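Local coordinates for Ketoacyl_synth_N domain-containing protein (Photorhabdus luminescens subsp. laumondii, PDB 6SMO), which probably acts in beta-ketoacyl (acyl carrier protein) synthase chemistry as a thiolase-like subunit paired with a second ketoacyl synthase chain, and holds a poly-keto chain, at residues V248-A252 and Q360-C364; D280-E286 and Q355-N359. All coordinates share one frame; numbering follows the deposited sequence.

Contact 1. Residues V248-A252 and Q360-C364; sequences VDYFA and QGHVC
Phe251 and His362 meet because their first torsions swing the two rings into each other. In Phe251, CG lies opposite the backbone N (chi1 -164°), which carries the ring across to the other strand. In His362, CG stands beside the backbone N (chi1 -80°) and the imidazole offers it a face. The result is a T-shaped pair with planes at 89° and centroids 4.9 Å apart. The Phe251 edge is the part that enters, with CE1 3.6 Å from His362 ND1. One face of the Phe251 ring is covered by the backbone: Gly361 O lies 3.5 Å from CD1, offset toward the rim. Gly361 has a positive phi, a backbone shape that suits glycine.

The strands run antiparallel. Tyr250 and Val363 form the hydrogen-bonded pair, with Tyr250 N to Val363 O at 2.8 Å and Val363 N to Tyr250 O at 2.7 Å. Ala252 N then reaches Gly361 O at 2.6 Å and continues the ladder past the strand end. Asp249 and Cys364 share the face of Phe251 and His362, while Tyr250 and Val363 lie on the other, near helix 255-261.

Asp249 and His362 find polar partners beyond the two segments. Asp249 is hydrogen-bonded to Tyr168 and Gln164 of its own chain, and to Ser183 of the PKS_KS chain. His362 ND1 meets Ser358 OG, and NE2 meets Val184 O of the PKS_KS chain. The buried imidazole thus has partners at both nitrogens, and the sheet face that carries the ring pair also makes hydrogen bonds to the partner subunit.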
loop_
_atom_site.group_PDB
_atom_site.type_symbol
_atom_site.label_atom_id
_atom_site.label_comp_id
_atom_site.label_asym_id
_atom_site.label_seq_id
_atom_site.Cartn_x
_atom_site.Cartn_y
_atom_site.Cartn_z
ATOM N N VAL C 248 18.605 2.761 9.478
ATOM C CA VAL C 248 18.620 4.250 9.358
ATOM C C VAL C 248 17.604 4.653 8.283
ATOM O O VAL C 248 17.633 4.051 7.193
ATOM C CB VAL C 248 20.039 4.755 9.031
ATOM C CG1 VAL C 248 20.050 6.191 8.530
ATOM C CG2 VAL C 248 20.971 4.603 10.223
ATOM N N ASP C 249 16.740 5.628 8.591
ATOM C CA ASP C 249 15.683 6.142 7.678
ATOM C C ASP C 249 15.468 7.634 7.961
ATOM O O ASP C 249 14.704 7.955 8.892
ATOM C CB ASP C 249 14.389 5.338 7.828
ATOM C CG ASP C 249 13.333 5.640 6.774
ATOM O OD1 ASP C 249 13.683 6.258 5.747
ATOM O OD2 ASP C 249 12.169 5.250 6.987
ATOM N N TYR C 250 16.129 8.499 7.186
ATOM C CA TYR C 250 16.071 9.981 7.312
ATOM C C TYR C 250 15.858 10.608 5.930
ATOM O O TYR C 250 15.860 9.879 4.918
ATOM C CB TYR C 250 17.341 10.508 7.985
ATOM C CG TYR C 250 17.457 10.159 9.446
ATOM C CD1 TYR C 250 16.904 10.966 10.427
ATOM C CD2 TYR C 250 18.116 9.010 9.851
ATOM C CE1 TYR C 250 17.006 10.644 11.772
ATOM C CE2 TYR C 250 18.228 8.672 11.190
ATOM C CZ TYR C 250 17.671 9.491 12.154
ATOM O OH TYR C 250 17.777 9.165 13.475
ATOM N N PHE C 251 15.667 11.931 5.909
ATOM C CA PHE C 251 15.425 12.756 4.697
ATOM C C PHE C 251 16.309 14.006 4.749
ATOM O O PHE C 251 16.683 14.437 5.857
ATOM C CB PHE C 251 13.942 13.124 4.595
ATOM C CG PHE C 251 13.516 13.628 3.240
ATOM C CD1 PHE C 251 13.229 12.740 2.213
ATOM C CD2 PHE C 251 13.405 14.986 2.987
ATOM C CE1 PHE C 251 12.838 13.202 0.966
ATOM C CE2 PHE C 251 13.016 15.446 1.739
ATOM C CZ PHE C 251 12.733 14.553 0.730
ATOM N N ALA C 252 16.631 14.558 3.575
ATOM C CA ALA C 252 17.453 15.777 3.389
ATOM C C ALA C 252 16.752 16.713 2.406
ATOM O O ALA C 252 16.826 16.503 1.197
ATOM C CB ALA C 252 18.830 15.394 2.905
ATOM N N GLN C 360 14.502 12.674 -4.536
ATOM C CA GLN C 360 13.831 13.744 -3.744
ATOM C C GLN C 360 14.665 14.084 -2.501
ATOM O O GLN C 360 14.542 15.227 -2.012
ATOM C CB GLN C 360 12.410 13.320 -3.367
ATOM C CG GLN C 360 11.457 13.272 -4.554
ATOM C CD GLN C 360 11.143 14.644 -5.096
ATOM O OE1 GLN C 360 11.504 14.985 -6.221
ATOM N NE2 GLN C 360 10.472 15.452 -4.291
ATOM N N GLY C 361 15.463 13.130 -2.002
ATOM C CA GLY C 361 16.511 13.376 -0.990
ATOM C C GLY C 361 16.345 12.550 0.276
ATOM O O GLY C 361 16.570 13.112 1.366
ATOM N N HIS C 362 16.000 11.264 0.155
ATOM C CA HIS C 362 15.971 10.291 1.283
ATOM C C HIS C 362 17.408 9.943 1.686
ATOM O O HIS C 362 18.324 10.235 0.902
ATOM C CB HIS C 362 15.183 9.025 0.915
ATOM C CG HIS C 362 13.703 9.176 1.017
ATOM N ND1 HIS C 362 12.941 9.694 -0.011
ATOM C CD2 HIS C 362 12.843 8.873 2.013
ATOM C CE1 HIS C 362 11.675 9.710 0.350
ATOM N NE2 HIS C 362 11.588 9.213 1.587
ATOM N N VAL C 363 17.586 9.367 2.879
ATOM C CA VAL C 363 18.858 8.733 3.341
ATOM C C VAL C 363 18.488 7.484 4.150
ATOM O O VAL C 363 18.052 7.640 5.309
ATOM C CB VAL C 363 19.735 9.697 4.166
ATOM C CG1 VAL C 363 20.951 8.993 4.752
ATOM C CG2 VAL C 363 20.170 10.909 3.357
ATOM N N CYS C 364 18.648 6.302 3.549
ATOM C CA CYS C 364 18.332 4.982 4.154
ATOM C C CYS C 364 19.591 4.110 4.173
ATOM O O CYS C 364 20.365 4.166 3.198
ATOM C CB CYS C 364 17.214 4.289 3.386
ATOM S SG CYS C 364 15.661 5.224 3.387
#

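Contact 2. Residues D280-E286 and Q355-N359; sequences DGIYDDE and QRFSN
Asp280 is the first residue of its segment and meets both Arg356 and Phe357. Its OD1 accepts Arg356 NE in a salt bridge at 2.6 Å, nearly in line with the carboxylate C-O bond. Arg356 NH1 adds a weak bond to the same oxygen. The carboxylate and guanidinium planes are only 15° apart, so the two groups lie almost flat with each other. The other oxygen, OD2, lies over one face of the Phe357 ring, 3.4 Å from CE1. Asp280 CB makes a CH-pi contact with that ring, 4.0 Å from its centroid.

Next, Ile282 CG1 touches Arg356 NH1. Tyr283 slides past Phe357, with CD2 3.7 Å from CE1 at the Phe357 edge. Its OH donates to Asn359 OD1 at 3.2 Å, in the carbonyl plane and on a lone pair, and has a weak second partner in Lys213.

Glu286 opens helix 286-296 and turns back over the start of the loop. Its OE1 takes the N-H of Gly281 N at 2.8 Å and its OE2 that of Asp280 N at 2.9 Å, each through the syn lone pair. Two backbone N-H groups therefore fix the carboxylate. Glu286 CD also lies against Phe357 CZ, at 3.4 Å, and Gln355 NE2 gives OE2 a weak bond. Phe357 holds CG between its backbone N and carbonyl carbon (chi1 40°), which sets the ring among Asp280, Tyr283 and Glu286; Phe210 stacks on it too.

This is a buried joint between the loop after strand 275-278 and the end of strand 351-356 with the turn that follows it. The two strands are parallel neighbours in the mixed sheet of a thiolase-type fold.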
loop_
_atom_site.group_PDB
_atom_site.type_symbol
_atom_site.label_atom_id
_atom_site.label_comp_id
_atom_site.label_asym_id
_atom_site.label_seq_id
_atom_site.Cartn_x
_atom_site.Cartn_y
_atom_site.Cartn_z
ATOM N N ASP C 280 25.244 3.464 -2.706
ATOM C CA ASP C 280 24.061 3.618 -3.598
ATOM C C ASP C 280 24.511 3.437 -5.054
ATOM O O ASP C 280 23.928 2.581 -5.747
ATOM C CB ASP C 280 23.382 4.973 -3.371
ATOM C CG ASP C 280 22.123 5.193 -4.192
ATOM O OD1 ASP C 280 21.300 4.261 -4.265
ATOM O OD2 ASP C 280 21.974 6.297 -4.751
ATOM N N GLY C 281 25.505 4.218 -5.486
ATOM C CA GLY C 281 26.182 4.074 -6.789
ATOM C C GLY C 281 25.377 4.640 -7.948
ATOM O O GLY C 281 25.699 4.290 -9.100
ATOM N N ILE C 282 24.376 5.483 -7.666
ATOM C CA ILE C 282 23.524 6.157 -8.693
ATOM C C ILE C 282 24.188 7.482 -9.088
ATOM O O ILE C 282 24.359 7.714 -10.302
ATOM C CB ILE C 282 22.087 6.374 -8.176
ATOM C CG1 ILE C 282 21.406 5.059 -7.782
ATOM C CG2 ILE C 282 21.256 7.156 -9.185
ATOM C CD1 ILE C 282 21.155 4.108 -8.934
ATOM N N TYR C 283 24.542 8.307 -8.098
ATOM C CA TYR C 283 24.991 9.716 -8.271
ATOM C C TYR C 283 26.512 9.817 -8.098
ATOM O O TYR C 283 27.104 8.993 -7.371
ATOM C CB TYR C 283 24.232 10.625 -7.301
ATOM C CG TYR C 283 22.733 10.552 -7.445
ATOM C CD1 TYR C 283 22.068 11.307 -8.398
ATOM C CD2 TYR C 283 21.977 9.708 -6.648
ATOM C CE1 TYR C 283 20.692 11.236 -8.546
ATOM C CE2 TYR C 283 20.600 9.625 -6.780
ATOM C CZ TYR C 283 19.954 10.393 -7.734
ATOM O OH TYR C 283 18.599 10.316 -7.871
ATOM N N ASP C 284 27.109 10.822 -8.748
ATOM C CA ASP C 284 28.579 11.017 -8.880
ATOM C C ASP C 284 29.187 11.460 -7.543
ATOM O O ASP C 284 30.270 10.952 -7.193
ATOM C CB ASP C 284 28.903 12.050 -9.965
ATOM C CG ASP C 284 28.474 11.646 -11.366
ATOM O OD1 ASP C 284 27.633 10.732 -11.484
ATOM O OD2 ASP C 284 28.981 12.253 -12.329
ATOM N N ASP C 285 28.514 12.371 -6.830
ATOM C CA ASP C 285 29.078 13.125 -5.676
ATOM C C ASP C 285 29.066 12.281 -4.394
ATOM O O ASP C 285 29.665 12.739 -3.402
ATOM C CB ASP C 285 28.318 14.437 -5.460
ATOM C CG ASP C 285 28.422 15.413 -6.620
ATOM O OD1 ASP C 285 29.462 15.401 -7.309
ATOM O OD2 ASP C 285 27.460 16.180 -6.827
ATOM N N GLU C 286 28.423 11.106 -4.406
ATOM C CA GLU C 286 28.236 10.229 -3.216
ATOM C C GLU C 286 29.576 9.979 -2.513
ATOM O O GLU C 286 29.642 10.205 -1.288
ATOM C CB GLU C 286 27.601 8.894 -3.618
ATOM C CG GLU C 286 27.448 7.925 -2.456
ATOM C CD GLU C 286 26.634 6.679 -2.761
ATOM O OE1 GLU C 286 26.516 6.325 -3.952
ATOM O OE2 GLU C 286 26.119 6.066 -1.804
ATOM N N GLN C 355 24.036 1.417 2.014
ATOM C CA GLN C 355 23.378 2.749 1.946
ATOM C C GLN C 355 22.648 2.889 0.607
ATOM O O GLN C 355 23.189 2.427 -0.419
ATOM C CB GLN C 355 24.401 3.874 2.113
ATOM C CG GLN C 355 23.766 5.229 2.399
ATOM C CD GLN C 355 24.782 6.337 2.524
ATOM O OE1 GLN C 355 24.867 7.015 3.546
ATOM N NE2 GLN C 355 25.567 6.530 1.477
ATOM N N ARG C 356 21.458 3.496 0.638
ATOM C CA ARG C 356 20.677 3.916 -0.556
ATOM C C ARG C 356 20.021 5.268 -0.262
ATOM O O ARG C 356 19.778 5.562 0.923
ATOM C CB ARG C 356 19.615 2.871 -0.914
ATOM C CG ARG C 356 20.096 1.790 -1.871
ATOM C CD ARG C 356 19.144 1.618 -3.039
ATOM N NE ARG C 356 19.159 2.781 -3.918
ATOM C CZ ARG C 356 18.286 3.018 -4.896
ATOM N NH1 ARG C 356 18.406 4.111 -5.631
ATOM N NH2 ARG C 356 17.296 2.175 -5.136
ATOM N N PHE C 357 19.755 6.059 -1.303
ATOM C CA PHE C 357 18.993 7.333 -1.201
ATOM C C PHE C 357 18.290 7.636 -2.527
ATOM O O PHE C 357 18.715 7.130 -3.584
ATOM C CB PHE C 357 19.893 8.480 -0.732
ATOM C CG PHE C 357 21.287 8.533 -1.302
ATOM C CD1 PHE C 357 21.523 9.089 -2.550
ATOM C CD2 PHE C 357 22.372 8.084 -0.565
ATOM C CE1 PHE C 357 22.810 9.164 -3.061
ATOM C CE2 PHE C 357 23.658 8.158 -1.078
ATOM C CZ PHE C 357 23.874 8.697 -2.325
ATOM N N SER C 358 17.230 8.445 -2.445
ATOM C CA SER C 358 16.277 8.748 -3.544
ATOM C C SER C 358 16.663 10.058 -4.239
ATOM O O SER C 358 17.607 10.726 -3.772
ATOM C CB SER C 358 14.869 8.813 -3.019
ATOM O OG SER C 358 14.680 9.980 -2.231
ATOM N N ASN C 359 15.939 10.401 -5.307
ATOM C CA ASN C 359 16.107 11.654 -6.090
ATOM C C ASN C 359 15.617 12.844 -5.256
ATOM O O ASN C 359 16.280 13.899 -5.291
ATOM C CB ASN C 359 15.367 11.576 -7.428
ATOM C CG ASN C 359 15.742 12.694 -8.377
ATOM O OD1 ASN C 359 16.812 12.669 -8.981
ATOM N ND2 ASN C 359 14.863 13.672 -8.525
#

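How the contacts relate
From the N terminus, strand 242-251 comes first and supplies 248-252. The chain then passes through helices 255-261 and 263-266 to strand 275-278 and the loop 280-286. Helices and strand 302-304 follow before strand 351-356. There 355-359 closes a loop back on 280-286, as contact 2. Residues 360-364 come directly after and close the larger loop on 248-252, as contact 1. Contact 2 is therefore nested inside contact 1. A probable hydrogen bond from Arg356 N to Cys364 O (2.9 Å) also joins them. Contact 1 pairs strands 242-251 and 362-369; contact 2 fixes the loop after strand 275-278 to the end of strand 351-356, in the same sheet.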